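Local coordinates for protein shikimate 5-dehydrogenase (PDB 2D5C) that catalyses the reversible NADPH-dependent reduction of 3-dehydroshikimate to shikimate, a step of the chorismate pathway that leads to the aromatic amino acids, at residues Trp143-Thr148 and Val164-Ala169; Glu171-Val176 and Pro197-Ala202; Gly117-Leu122 and Ala138-Trp143. One frame throughout, in Å; residues are numbered along the deposited sequence.

Interaction 1 (Trp143-Thr148 and Val164-Ala169)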
ATOM      1  N   TRP A 143      20.996  -7.110  24.730  1.00 19.92           N
ATOM      2  CA  TRP A 143      21.509  -6.083  25.632  1.00 20.81           C
ATOM      3  C   TRP A 143      21.619  -4.833  24.774  1.00 19.81           C
ATOM      4  O   TRP A 143      21.835  -4.925  23.560  1.00 17.49           O
ATOM      5  CB  TRP A 143      22.897  -6.417  26.159  1.00 20.60           C
ATOM      6  CG  TRP A 143      22.976  -7.643  26.986  1.00 21.50           C
ATOM      7  CD1 TRP A 143      21.941  -8.324  27.563  1.00 23.49           C
ATOM      8  CD2 TRP A 143      24.168  -8.337  27.350  1.00 22.14           C
ATOM      9  NE1 TRP A 143      22.422  -9.407  28.266  1.00 29.24           N
ATOM     10  CE2 TRP A 143      23.788  -9.436  28.151  1.00 25.50           C
ATOM     11  CE3 TRP A 143      25.525  -8.134  27.076  1.00 20.58           C
ATOM     12  CZ2 TRP A 143      24.720 -10.332  28.682  1.00 31.00           C
ATOM     13  CZ3 TRP A 143      26.455  -9.027  27.606  1.00 29.79           C
ATOM     14  CH2 TRP A 143      26.044 -10.113  28.400  1.00 28.85           C
ATOM     15  N   VAL A 144      21.470  -3.664  25.396  1.00 18.79           N
ATOM     16  CA  VAL A 144      21.567  -2.415  24.658  1.00 19.24           C
ATOM     17  C   VAL A 144      22.396  -1.379  25.420  1.00 18.08           C
ATOM     18  O   VAL A 144      22.411  -1.347  26.646  1.00 20.01           O
ATOM     19  CB  VAL A 144      20.157  -1.801  24.390  1.00 22.35           C
ATOM     20  CG1 VAL A 144      19.307  -2.772  23.568  1.00 23.68           C
ATOM     21  CG2 VAL A 144      19.460  -1.513  25.723  1.00 26.24           C
ATOM     22  N   TRP A 145      23.086  -0.545  24.668  1.00 20.10           N
ATOM     23  CA  TRP A 145      23.901   0.519  25.247  1.00 20.56           C
ATOM     24  C   TRP A 145      23.747   1.736  24.343  1.00 21.50           C
ATOM     25  O   TRP A 145      23.492   1.602  23.145  1.00 22.03           O
ATOM     26  CB  TRP A 145      25.370   0.096  25.299  1.00 23.61           C
ATOM     27  CG  TRP A 145      26.286   1.194  25.718  1.00 22.45           C
ATOM     28  CD1 TRP A 145      26.636   1.534  26.999  1.00 23.41           C
ATOM     29  CD2 TRP A 145      26.939   2.134  24.857  1.00 22.72           C
ATOM     30  NE1 TRP A 145      27.468   2.632  26.980  1.00 22.19           N
ATOM     31  CE2 TRP A 145      27.668   3.019  25.680  1.00 22.82           C
ATOM     32  CE3 TRP A 145      26.977   2.315  23.466  1.00 25.18           C
ATOM     33  CZ2 TRP A 145      28.427   4.072  25.159  1.00 26.95           C
ATOM     34  CZ3 TRP A 145      27.731   3.362  22.946  1.00 32.25           C
ATOM     35  CH2 TRP A 145      28.448   4.229  23.796  1.00 29.65           C
ATOM     36  N   ASN A 146      23.898   2.919  24.927  1.00 23.79           N
ATOM     37  CA  ASN A 146      23.806   4.168  24.181  1.00 24.14           C
ATOM     38  C   ASN A 146      24.678   5.192  24.905  1.00 21.62           C
ATOM     39  O   ASN A 146      24.787   5.142  26.128  1.00 25.02           O
ATOM     40  CB  ASN A 146      22.361   4.658  24.150  1.00 21.12           C
ATOM     41  CG  ASN A 146      22.153   5.779  23.152  1.00 23.54           C
ATOM     42  OD1 ASN A 146      22.349   5.596  21.955  1.00 25.42           O
ATOM     43  ND2 ASN A 146      21.758   6.949  23.643  1.00 26.16           N
ATOM     44  N   ARG A 147      25.293   6.120  24.171  1.00 26.95           N
ATOM     45  CA  ARG A 147      26.146   7.117  24.825  1.00 29.83           C
ATOM     46  C   ARG A 147      25.381   7.837  25.933  1.00 29.63           C
ATOM     47  O   ARG A 147      25.962   8.224  26.953  1.00 27.55           O
ATOM     48  CB  ARG A 147      26.706   8.124  23.814  1.00 36.02           C
ATOM     49  CG  ARG A 147      25.696   9.057  23.191  1.00 46.42           C
ATOM     50  CD  ARG A 147      26.367   9.903  22.121  1.00 50.35           C
ATOM     51  NE  ARG A 147      25.417  10.762  21.423  1.00 58.99           N
ATOM     52  CZ  ARG A 147      25.716  11.488  20.350  1.00 62.95           C
ATOM     53  NH1 ARG A 147      26.944  11.458  19.850  1.00 65.29           N
ATOM     54  NH2 ARG A 147      24.789  12.244  19.778  1.00 62.73           N
ATOM     55  N   THR A 148      24.079   8.015  25.728  1.00 30.54           N
ATOM     56  CA  THR A 148      23.212   8.624  26.737  1.00 30.69           C
ATOM     57  C   THR A 148      22.362   7.462  27.254  1.00 29.46           C
ATOM     58  O   THR A 148      21.446   6.989  26.576  1.00 31.12           O
ATOM     59  CB  THR A 148      22.329   9.727  26.126  1.00 31.73           C
ATOM     60  OG1 THR A 148      23.162  10.839  25.769  1.00 30.64           O
ATOM     61  CG2 THR A 148      21.268  10.182  27.120  1.00 33.62           C
ATOM     62  N   VAL A 164      22.982  -2.162  29.439  1.00 24.43           N
ATOM     63  CA  VAL A 164      24.256  -2.471  30.083  1.00 23.37           C
ATOM     64  C   VAL A 164      25.328  -1.422  29.875  1.00 23.24           C
ATOM     65  O   VAL A 164      25.231  -0.583  28.975  1.00 25.63           O
ATOM     66  CB  VAL A 164      24.829  -3.822  29.563  1.00 23.68           C
ATOM     67  CG1 VAL A 164      23.824  -4.930  29.774  1.00 25.01           C
ATOM     68  CG2 VAL A 164      25.187  -3.717  28.085  1.00 18.02           C
ATOM     69  N   PRO A 165      26.339  -1.413  30.761  1.00 24.29           N
ATOM     70  CA  PRO A 165      27.425  -0.449  30.615  1.00 25.35           C
ATOM     71  C   PRO A 165      28.246  -1.033  29.471  1.00 27.00           C
ATOM     72  O   PRO A 165      28.194  -2.243  29.231  1.00 26.02           O
ATOM     73  CB  PRO A 165      28.123  -0.504  31.968  1.00 28.65           C
ATOM     74  CG  PRO A 165      27.859  -1.894  32.443  1.00 27.30           C
ATOM     75  CD  PRO A 165      26.419  -2.109  32.055  1.00 24.51           C
ATOM     76  N   LEU A 166      29.002  -0.193  28.775  1.00 26.96           N
ATOM     77  CA  LEU A 166      29.771  -0.625  27.617  1.00 23.59           C
ATOM     78  C   LEU A 166      30.742  -1.799  27.775  1.00 26.28           C
ATOM     79  O   LEU A 166      30.945  -2.559  26.823  1.00 29.46           O
ATOM     80  CB  LEU A 166      30.519   0.567  27.025  1.00 27.79           C
ATOM     81  CG  LEU A 166      31.139   0.356  25.645  1.00 20.27           C
ATOM     82  CD1 LEU A 166      30.049   0.080  24.618  1.00 29.87           C
ATOM     83  CD2 LEU A 166      31.919   1.604  25.249  1.00 25.71           C
ATOM     84  N   GLU A 167      31.327  -1.967  28.958  1.00 25.98           N
ATOM     85  CA  GLU A 167      32.295  -3.055  29.149  1.00 25.82           C
ATOM     86  C   GLU A 167      31.692  -4.453  29.066  1.00 27.14           C
ATOM     87  O   GLU A 167      32.415  -5.440  28.940  1.00 28.27           O
ATOM     88  CB  GLU A 167      33.068  -2.885  30.465  1.00 28.50           C
ATOM     89  CG  GLU A 167      32.301  -3.185  31.745  1.00 27.34           C
ATOM     90  CD  GLU A 167      31.710  -1.952  32.402  1.00 32.03           C
ATOM     91  OE1 GLU A 167      31.288  -2.057  33.573  1.00 35.86           O
ATOM     92  OE2 GLU A 167      31.656  -0.882  31.755  1.00 40.12           O
ATOM     93  N   LYS A 168      30.368  -4.540  29.109  1.00 29.30           N
ATOM     94  CA  LYS A 168      29.707  -5.834  29.002  1.00 25.82           C
ATOM     95  C   LYS A 168      29.862  -6.371  27.585  1.00 24.92           C
ATOM     96  O   LYS A 168      29.508  -7.519  27.311  1.00 26.22           O
ATOM     97  CB  LYS A 168      28.227  -5.703  29.351  1.00 26.39           C
ATOM     98  CG  LYS A 168      27.968  -5.598  30.846  1.00 33.64           C
ATOM     99  CD  LYS A 168      28.170  -6.941  31.533  1.00 41.87           C
ATOM    100  CE  LYS A 168      27.126  -7.951  31.072  1.00 47.70           C
ATOM    101  NZ  LYS A 168      27.218  -9.235  31.822  1.00 54.74           N
ATOM    102  N   ALA A 169      30.388  -5.545  26.681  1.00 21.20           N
ATOM    103  CA  ALA A 169      30.580  -5.981  25.298  1.00 21.45           C
ATOM    104  C   ALA A 169      31.519  -7.195  25.259  1.00 25.49           C
ATOM    105  O   ALA A 169      31.467  -7.999  24.333  1.00 23.97           O
ATOM    106  CB  ALA A 169      31.169  -4.834  24.446  1.00 24.93           C
TER

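Interaction 2 (Glu171-Val176 and Pro197-Ala202)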
ATOM      1  N   GLU A 171      31.369  -9.703  27.015  1.00 28.01           N
ATOM      2  CA  GLU A 171      30.585 -10.908  27.270  1.00 30.05           C
ATOM      3  C   GLU A 171      29.508 -11.183  26.223  1.00 30.92           C
ATOM      4  O   GLU A 171      28.778 -12.168  26.322  1.00 29.37           O
ATOM      5  CB  GLU A 171      29.938 -10.821  28.648  1.00 34.36           C
ATOM      6  CG  GLU A 171      30.945 -10.726  29.774  1.00 44.10           C
ATOM      7  CD  GLU A 171      30.341 -10.162  31.038  1.00 53.68           C
ATOM      8  OE1 GLU A 171      29.293 -10.680  31.476  1.00 57.41           O
ATOM      9  OE2 GLU A 171      30.919  -9.203  31.594  1.00 58.33           O
ATOM     10  N   ALA A 172      29.399 -10.318  25.224  1.00 22.85           N
ATOM     11  CA  ALA A 172      28.400 -10.514  24.180  1.00 24.60           C
ATOM     12  C   ALA A 172      28.930 -11.508  23.156  1.00 27.29           C
ATOM     13  O   ALA A 172      30.144 -11.650  23.003  1.00 27.93           O
ATOM     14  CB  ALA A 172      28.090  -9.189  23.494  1.00 26.76           C
ATOM     15  N   ARG A 173      28.019 -12.194  22.469  1.00 24.59           N
ATOM     16  CA  ARG A 173      28.394 -13.153  21.429  1.00 23.52           C
ATOM     17  C   ARG A 173      28.122 -12.565  20.057  1.00 22.72           C
ATOM     18  O   ARG A 173      28.678 -13.013  19.050  1.00 32.33           O
ATOM     19  CB  ARG A 173      27.625 -14.467  21.601  1.00 27.01           C
ATOM     20  CG  ARG A 173      28.219 -15.342  22.678  1.00 37.06           C
ATOM     21  CD  ARG A 173      29.622 -15.809  22.281  1.00 46.44           C
ATOM     22  NE  ARG A 173      30.472 -16.054  23.443  1.00 53.18           N
ATOM     23  CZ  ARG A 173      31.270 -15.145  23.999  1.00 57.51           C
ATOM     24  NH1 ARG A 173      31.342 -13.918  23.499  1.00 56.23           N
ATOM     25  NH2 ARG A 173      31.993 -15.461  25.066  1.00 63.98           N
ATOM     26  N   LEU A 174      27.246 -11.565  20.014  1.00 24.01           N
ATOM     27  CA  LEU A 174      26.919 -10.880  18.775  1.00 22.04           C
ATOM     28  C   LEU A 174      26.957  -9.396  19.117  1.00 25.47           C
ATOM     29  O   LEU A 174      26.266  -8.949  20.026  1.00 21.30           O
ATOM     30  CB  LEU A 174      25.521 -11.245  18.288  1.00 23.18           C
ATOM     31  CG  LEU A 174      25.042 -10.464  17.061  1.00 26.91           C
ATOM     32  CD1 LEU A 174      26.001 -10.689  15.890  1.00 28.27           C
ATOM     33  CD2 LEU A 174      23.633 -10.893  16.705  1.00 27.82           C
ATOM     34  N   LEU A 175      27.768  -8.642  18.395  1.00 24.57           N
ATOM     35  CA  LEU A 175      27.889  -7.214  18.648  1.00 21.79           C
ATOM     36  C   LEU A 175      27.470  -6.479  17.379  1.00 24.74           C
ATOM     37  O   LEU A 175      27.981  -6.764  16.298  1.00 24.55           O
ATOM     38  CB  LEU A 175      29.353  -6.901  19.002  1.00 24.11           C
ATOM     39  CG  LEU A 175      29.768  -5.490  19.384  1.00 29.78           C
ATOM     40  CD1 LEU A 175      28.970  -4.995  20.586  1.00 33.40           C
ATOM     41  CD2 LEU A 175      31.264  -5.521  19.689  1.00 28.31           C
ATOM     42  N   VAL A 176      26.538  -5.533  17.502  1.00 18.74           N
ATOM     43  CA  VAL A 176      26.074  -4.794  16.335  1.00 16.61           C
ATOM     44  C   VAL A 176      26.284  -3.298  16.507  1.00 21.36           C
ATOM     45  O   VAL A 176      25.833  -2.717  17.494  1.00 20.18           O
ATOM     46  CB  VAL A 176      24.552  -5.032  16.076  1.00 18.81           C
ATOM     47  CG1 VAL A 176      24.102  -4.264  14.847  1.00 21.16           C
ATOM     48  CG2 VAL A 176      24.274  -6.513  15.888  1.00 21.27           C
ATOM     49  N   PRO A 197      34.678  -8.877  22.457  1.00 34.83           N
ATOM     50  CA  PRO A 197      34.691 -10.235  23.014  1.00 32.20           C
ATOM     51  C   PRO A 197      35.766 -11.024  22.243  1.00 35.99           C
ATOM     52  O   PRO A 197      36.091 -10.656  21.115  1.00 37.45           O
ATOM     53  CB  PRO A 197      33.284 -10.729  22.720  1.00 30.19           C
ATOM     54  CG  PRO A 197      33.006 -10.117  21.358  1.00 26.73           C
ATOM     55  CD  PRO A 197      33.476  -8.668  21.629  1.00 30.10           C
ATOM     56  N   GLU A 198      36.337 -12.074  22.845  1.00 41.88           N
ATOM     57  CA  GLU A 198      37.382 -12.860  22.162  1.00 45.27           C
ATOM     58  C   GLU A 198      36.766 -13.901  21.210  1.00 43.97           C
ATOM     59  O   GLU A 198      37.479 -14.595  20.479  1.00 43.50           O
ATOM     60  CB  GLU A 198      38.319 -13.555  23.170  1.00 53.15           C
ATOM     61  CG  GLU A 198      39.101 -12.663  24.156  1.00 60.52           C
ATOM     62  CD  GLU A 198      40.252 -11.880  23.536  1.00 69.58           C
ATOM     63  OE1 GLU A 198      40.938 -12.383  22.607  1.00 75.79           O
ATOM     64  OE2 GLU A 198      40.469 -10.752  24.027  1.00 74.56           O
ATOM     65  N   GLU A 199      35.437 -14.010  21.226  1.00 39.79           N
ATOM     66  CA  GLU A 199      34.739 -14.941  20.339  1.00 38.72           C
ATOM     67  C   GLU A 199      33.312 -14.487  20.042  1.00 33.52           C
ATOM     68  O   GLU A 199      32.666 -13.846  20.869  1.00 38.17           O
ATOM     69  CB  GLU A 199      34.699 -16.348  20.940  1.00 44.79           C
ATOM     70  CG  GLU A 199      33.661 -16.524  22.041  1.00 53.86           C
ATOM     71  CD  GLU A 199      33.377 -17.989  22.348  1.00 65.52           C
ATOM     72  OE1 GLU A 199      34.108 -18.580  23.165  1.00 69.35           O
ATOM     73  OE2 GLU A 199      32.421 -18.550  21.767  1.00 71.01           O
ATOM     74  N   GLY A 200      32.826 -14.827  18.855  1.00 28.69           N
ATOM     75  CA  GLY A 200      31.484 -14.448  18.464  1.00 24.59           C
ATOM     76  C   GLY A 200      31.428 -13.802  17.090  1.00 26.99           C
ATOM     77  O   GLY A 200      32.226 -14.133  16.211  1.00 28.38           O
ATOM     78  N   ALA A 201      30.481 -12.879  16.903  1.00 22.38           N
ATOM     79  CA  ALA A 201      30.308 -12.196  15.626  1.00 18.58           C
ATOM     80  C   ALA A 201      30.029 -10.692  15.802  1.00 24.59           C
ATOM     81  O   ALA A 201      29.599 -10.245  16.873  1.00 23.35           O
ATOM     82  CB  ALA A 201      29.165 -12.847  14.832  1.00 25.58           C
ATOM     83  N   ALA A 202      30.289  -9.923  14.749  1.00 23.34           N
ATOM     84  CA  ALA A 202      30.059  -8.479  14.770  1.00 26.22           C
ATOM     85  C   ALA A 202      29.471  -8.021  13.443  1.00 23.80           C
ATOM     86  O   ALA A 202      29.842  -8.517  12.375  1.00 20.65           O
ATOM     87  CB  ALA A 202      31.363  -7.732  15.051  1.00 22.19           C
TER

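Interaction 3 (Gly117-Leu122 and Ala138-Trp143)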
ATOM      1  N   GLY A 117      22.933 -15.357  21.348  1.00 38.76           N
ATOM      2  CA  GLY A 117      23.161 -14.198  22.186  1.00 33.59           C
ATOM      3  C   GLY A 117      24.131 -14.538  23.296  1.00 28.99           C
ATOM      4  O   GLY A 117      24.708 -15.630  23.303  1.00 34.35           O
ATOM      5  N   PRO A 118      24.348 -13.626  24.250  1.00 28.05           N
ATOM      6  CA  PRO A 118      23.723 -12.300  24.321  1.00 24.09           C
ATOM      7  C   PRO A 118      24.144 -11.458  23.125  1.00 24.70           C
ATOM      8  O   PRO A 118      25.300 -11.502  22.706  1.00 24.31           O
ATOM      9  CB  PRO A 118      24.281 -11.724  25.622  1.00 29.04           C
ATOM     10  CG  PRO A 118      24.594 -12.930  26.435  1.00 30.85           C
ATOM     11  CD  PRO A 118      25.197 -13.858  25.426  1.00 26.52           C
ATOM     12  N   ALA A 119      23.200 -10.697  22.583  1.00 20.99           N
ATOM     13  CA  ALA A 119      23.465  -9.826  21.442  1.00 19.58           C
ATOM     14  C   ALA A 119      23.448  -8.397  21.970  1.00 21.74           C
ATOM     15  O   ALA A 119      22.451  -7.962  22.540  1.00 26.12           O
ATOM     16  CB  ALA A 119      22.373 -10.007  20.394  1.00 23.94           C
ATOM     17  N   LEU A 120      24.551  -7.668  21.790  1.00 19.64           N
ATOM     18  CA  LEU A 120      24.629  -6.281  22.260  1.00 21.22           C
ATOM     19  C   LEU A 120      24.513  -5.307  21.096  1.00 18.63           C
ATOM     20  O   LEU A 120      25.296  -5.350  20.148  1.00 21.42           O
ATOM     21  CB  LEU A 120      25.949  -6.033  23.001  1.00 18.81           C
ATOM     22  CG  LEU A 120      26.273  -4.571  23.368  1.00 22.80           C
ATOM     23  CD1 LEU A 120      25.191  -3.970  24.270  1.00 20.13           C
ATOM     24  CD2 LEU A 120      27.627  -4.522  24.050  1.00 20.97           C
ATOM     25  N   VAL A 121      23.521  -4.433  21.174  1.00 18.31           N
ATOM     26  CA  VAL A 121      23.291  -3.431  20.149  1.00 19.70           C
ATOM     27  C   VAL A 121      23.845  -2.104  20.678  1.00 18.28           C
ATOM     28  O   VAL A 121      23.449  -1.642  21.748  1.00 18.41           O
ATOM     29  CB  VAL A 121      21.787  -3.279  19.854  1.00 17.37           C
ATOM     30  CG1 VAL A 121      21.572  -2.260  18.711  1.00 16.49           C
ATOM     31  CG2 VAL A 121      21.191  -4.654  19.483  1.00 20.78           C
ATOM     32  N   LEU A 122      24.806  -1.541  19.959  1.00 18.83           N
ATOM     33  CA  LEU A 122      25.380  -0.268  20.356  1.00 20.06           C
ATOM     34  C   LEU A 122      24.608   0.816  19.618  1.00 16.02           C
ATOM     35  O   LEU A 122      24.578   0.826  18.388  1.00 21.94           O
ATOM     36  CB  LEU A 122      26.856  -0.200  19.973  1.00 19.37           C
ATOM     37  CG  LEU A 122      27.745  -1.329  20.500  1.00 17.69           C
ATOM     38  CD1 LEU A 122      29.171  -1.029  20.017  1.00 19.64           C
ATOM     39  CD2 LEU A 122      27.690  -1.437  22.028  1.00 19.89           C
ATOM     40  N   ALA A 138      13.451 -12.561  17.101  1.00 18.50           N
ATOM     41  CA  ALA A 138      14.133 -13.817  16.790  1.00 23.51           C
ATOM     42  C   ALA A 138      14.348 -14.676  18.033  1.00 22.51           C
ATOM     43  O   ALA A 138      14.877 -15.790  17.952  1.00 21.71           O
ATOM     44  CB  ALA A 138      15.467 -13.527  16.116  1.00 24.60           C
ATOM     45  N   GLY A 139      13.960 -14.156  19.193  1.00 20.55           N
ATOM     46  CA  GLY A 139      14.090 -14.906  20.424  1.00 20.58           C
ATOM     47  C   GLY A 139      15.430 -14.899  21.132  1.00 21.02           C
ATOM     48  O   GLY A 139      15.692 -15.786  21.943  1.00 21.28           O
ATOM     49  N   LEU A 140      16.288 -13.921  20.853  1.00 20.71           N
ATOM     50  CA  LEU A 140      17.583 -13.885  21.527  1.00 21.70           C
ATOM     51  C   LEU A 140      17.563 -12.985  22.739  1.00 22.71           C
ATOM     52  O   LEU A 140      16.664 -12.155  22.893  1.00 23.69           O
ATOM     53  CB  LEU A 140      18.680 -13.364  20.601  1.00 25.90           C
ATOM     54  CG  LEU A 140      18.959 -14.051  19.275  1.00 35.22           C
ATOM     55  CD1 LEU A 140      20.256 -13.506  18.711  1.00 34.53           C
ATOM     56  CD2 LEU A 140      19.049 -15.572  19.458  1.00 32.42           C
ATOM     57  N   GLU A 141      18.552 -13.187  23.603  1.00 21.86           N
ATOM     58  CA  GLU A 141      18.747 -12.358  24.780  1.00 21.49           C
ATOM     59  C   GLU A 141      19.441 -11.112  24.218  1.00 20.04           C
ATOM     60  O   GLU A 141      20.518 -11.222  23.643  1.00 21.19           O
ATOM     61  CB  GLU A 141      19.684 -13.050  25.761  1.00 29.58           C
ATOM     62  CG  GLU A 141      20.045 -12.215  26.981  1.00 27.16           C
ATOM     63  CD  GLU A 141      20.923 -12.964  27.974  1.00 39.04           C
ATOM     64  OE1 GLU A 141      21.190 -12.416  29.066  1.00 41.04           O
ATOM     65  OE2 GLU A 141      21.354 -14.098  27.663  1.00 38.68           O
ATOM     66  N   VAL A 142      18.833  -9.944  24.393  1.00 20.04           N
ATOM     67  CA  VAL A 142      19.396  -8.709  23.849  1.00 19.86           C
ATOM     68  C   VAL A 142      19.820  -7.708  24.925  1.00 22.04           C
ATOM     69  O   VAL A 142      19.103  -7.501  25.909  1.00 21.61           O
ATOM     70  CB  VAL A 142      18.366  -8.015  22.907  1.00 21.22           C
ATOM     71  CG1 VAL A 142      19.006  -6.841  22.177  1.00 20.40           C
ATOM     72  CG2 VAL A 142      17.827  -9.019  21.903  1.00 24.27           C
ATOM     73  N   TRP A 143      20.996  -7.110  24.730  1.00 19.92           N
ATOM     74  CA  TRP A 143      21.509  -6.083  25.632  1.00 20.81           C
ATOM     75  C   TRP A 143      21.619  -4.833  24.774  1.00 19.81           C
ATOM     76  O   TRP A 143      21.835  -4.925  23.560  1.00 17.49           O
ATOM     77  CB  TRP A 143      22.897  -6.417  26.159  1.00 20.60           C
ATOM     78  CG  TRP A 143      22.976  -7.643  26.986  1.00 21.50           C
ATOM     79  CD1 TRP A 143      21.941  -8.324  27.563  1.00 23.49           C
ATOM     80  CD2 TRP A 143      24.168  -8.337  27.350  1.00 22.14           C
ATOM     81  NE1 TRP A 143      22.422  -9.407  28.266  1.00 29.24           N
ATOM     82  CE2 TRP A 143      23.788  -9.436  28.151  1.00 25.50           C
ATOM     83  CE3 TRP A 143      25.525  -8.134  27.076  1.00 20.58           C
ATOM     84  CZ2 TRP A 143      24.720 -10.332  28.682  1.00 31.00           C
ATOM     85  CZ3 TRP A 143      26.455  -9.027  27.606  1.00 29.79           C
ATOM     86  CH2 TRP A 143      26.044 -10.113  28.400  1.00 28.85           C
TER

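Interaction 1 (Trp143-Thr148 and Val164-Ala169)
This is a side-chain packing contact fixed by one backbone hydrogen bond, at an outer part of the parallel sheet of the NADP-binding domain, where the loop leaving edge strand 162-163 turns back over strand 142-145. V164 N donates to V144 O at 3.0 Å, nearly straight at 165° and in the carbonyl plane, so the strand pairing runs on for one residue into the loop. W143 keeps CG anti to its carbonyl carbon, and one indole face receives V164 CG1 toward the rim, 4.0 Å from W143 CG. On the same face lies K168, whose chain, bent at chi2 and chi3, crosses the ring at about a right angle; K168 CE stands over the six-membered ring, 3.6 Å from W143 CH2, in a CH-pi contact, and NZ goes on to a salt bridge with E171. In this Rossmann-type fold the end of strand 142-145 leads into residues that bind NADP(+), N146 to T148 among them, and N146 ND2 closes that turn on T148 O at 2.9 Å. W145, with CG anti to its backbone N, is held over the face and at the edge at once: L166 CD1 makes a CH-pi contact over the six-membered ring, 3.7 Å from W145 CD2, while V164 O lies in the ring plane, 3.2 Å from W145 CD1. The opposite face of the W145 indole is met near its rim by R147 N.

Interaction 2 (Glu171-Val176 and Pro197-Ala202)
R173 sets CG anti to its carbonyl carbon (chi1 -79°) and bends again at chi2, which folds the chain back so that its guanidinium reaches P197-A202 although its CB starts away from it. E199 answers with CG in the crowded position between backbone N and carbonyl carbon (chi1 77°) and an extended chain beyond. The two flat ends therefore stack, their planes only 12° apart, with E199 CG over the centre of the guanidinium, 3.4 Å from R173 CZ. E199 OE2 is 3.6 Å from R173 NE but well out of the guanidinium plane, so this salt bridge works through charge alone, with no N-H aimed at the oxygen. Beyond it the backbones pair in parallel: A201 N donates to R173 O at 2.8 Å, and L175 N to A201 O at 2.9 Å. G200 passes so close under R173 O (G200 CA to R173 O 3.2 Å) that a CB on it would collide with that oxygen. These are neighbouring strands of the Rossmann-type sheet, 174-177 and 201-204. On one face L174 CD1 meets A201 CB at 4.0 Å, with L135 of helix 126-137 also against L174; on the other, L175 and A202 share F214 of helix 213-220, and P197 CD approaches L175 CD2 at 4.3 Å. The pairing is thus directional inside the sheet, whereas the ion pair near the start of the strands, where E199 faces solvent, probably adds an attraction that depends on distance and little on direction.

Interaction 3 (Gly117-Leu122 and Ala138-Trp143)
Strands 119-122 and 142-145, joined through helix 126-137, form a beta-alpha-beta unit of the Rossmann-type fold; just beyond the first strand come the NADP(+)-binding glycines G123 and G125. Three backbone bonds hold the parallel pair. A119 is gripped twice: its N reaches E141 O at 2.9 Å, nearly along the C=O axis, and its O takes W143 N at 2.8 Å, almost straight at 176°. W143 O in turn accepts V121 N at 3.0 Å, the donor standing 25° above the carbonyl plane, and is also approached by the CA-H of L120. L120 N is taken by L174 and L120 O by V176, so that strand 119-122 is paired along both flanks. One face of the sheet carries A119 and V142, both packed on L135 of the helix. On the other, the ring of P118, which follows a cis peptide bond, makes a CH-pi contact with the W143 indole on the face opposite V164 and K168, P118 CB 3.4 Å from W143 CE2; R162 adds a cation-pi contact. An alanine in place of W143 removes the ring between P118 and the V164 and K168 side chains, which would probably loosen the packing of P118 and the 164-169 loop. L120 CD1 touches W143 CB at 3.8 Å. The indole N-H makes a weak hydrogen bond, W143 NE1 to E141 OE1, 3.3 Å and bent to 147°.

The three contacts follow one parallel sheet from edge strand 162-163 (interaction 1) through the pair 142-145 and 119-122 (interaction 3) to 174-177 and 201-204 (interaction 2). Interactions 1 and 3 use strand 142-145 and share W143, whose indole has one face in each; interactions 3 and 2 meet where 119-122 pairs with 174-177, through L174 O to L120 N and R173 N to P118 O, both backbone hydrogen bonds of 2.8 Å. Interaction 2 is the most buried, although its ion pair reaches the surface through E199, while interactions 1 and 3 are partly buried. Chemistry follows place: backbone bonds dominate interactions 2 and 3, whereas interaction 1 has a single one and rests mainly on two indoles.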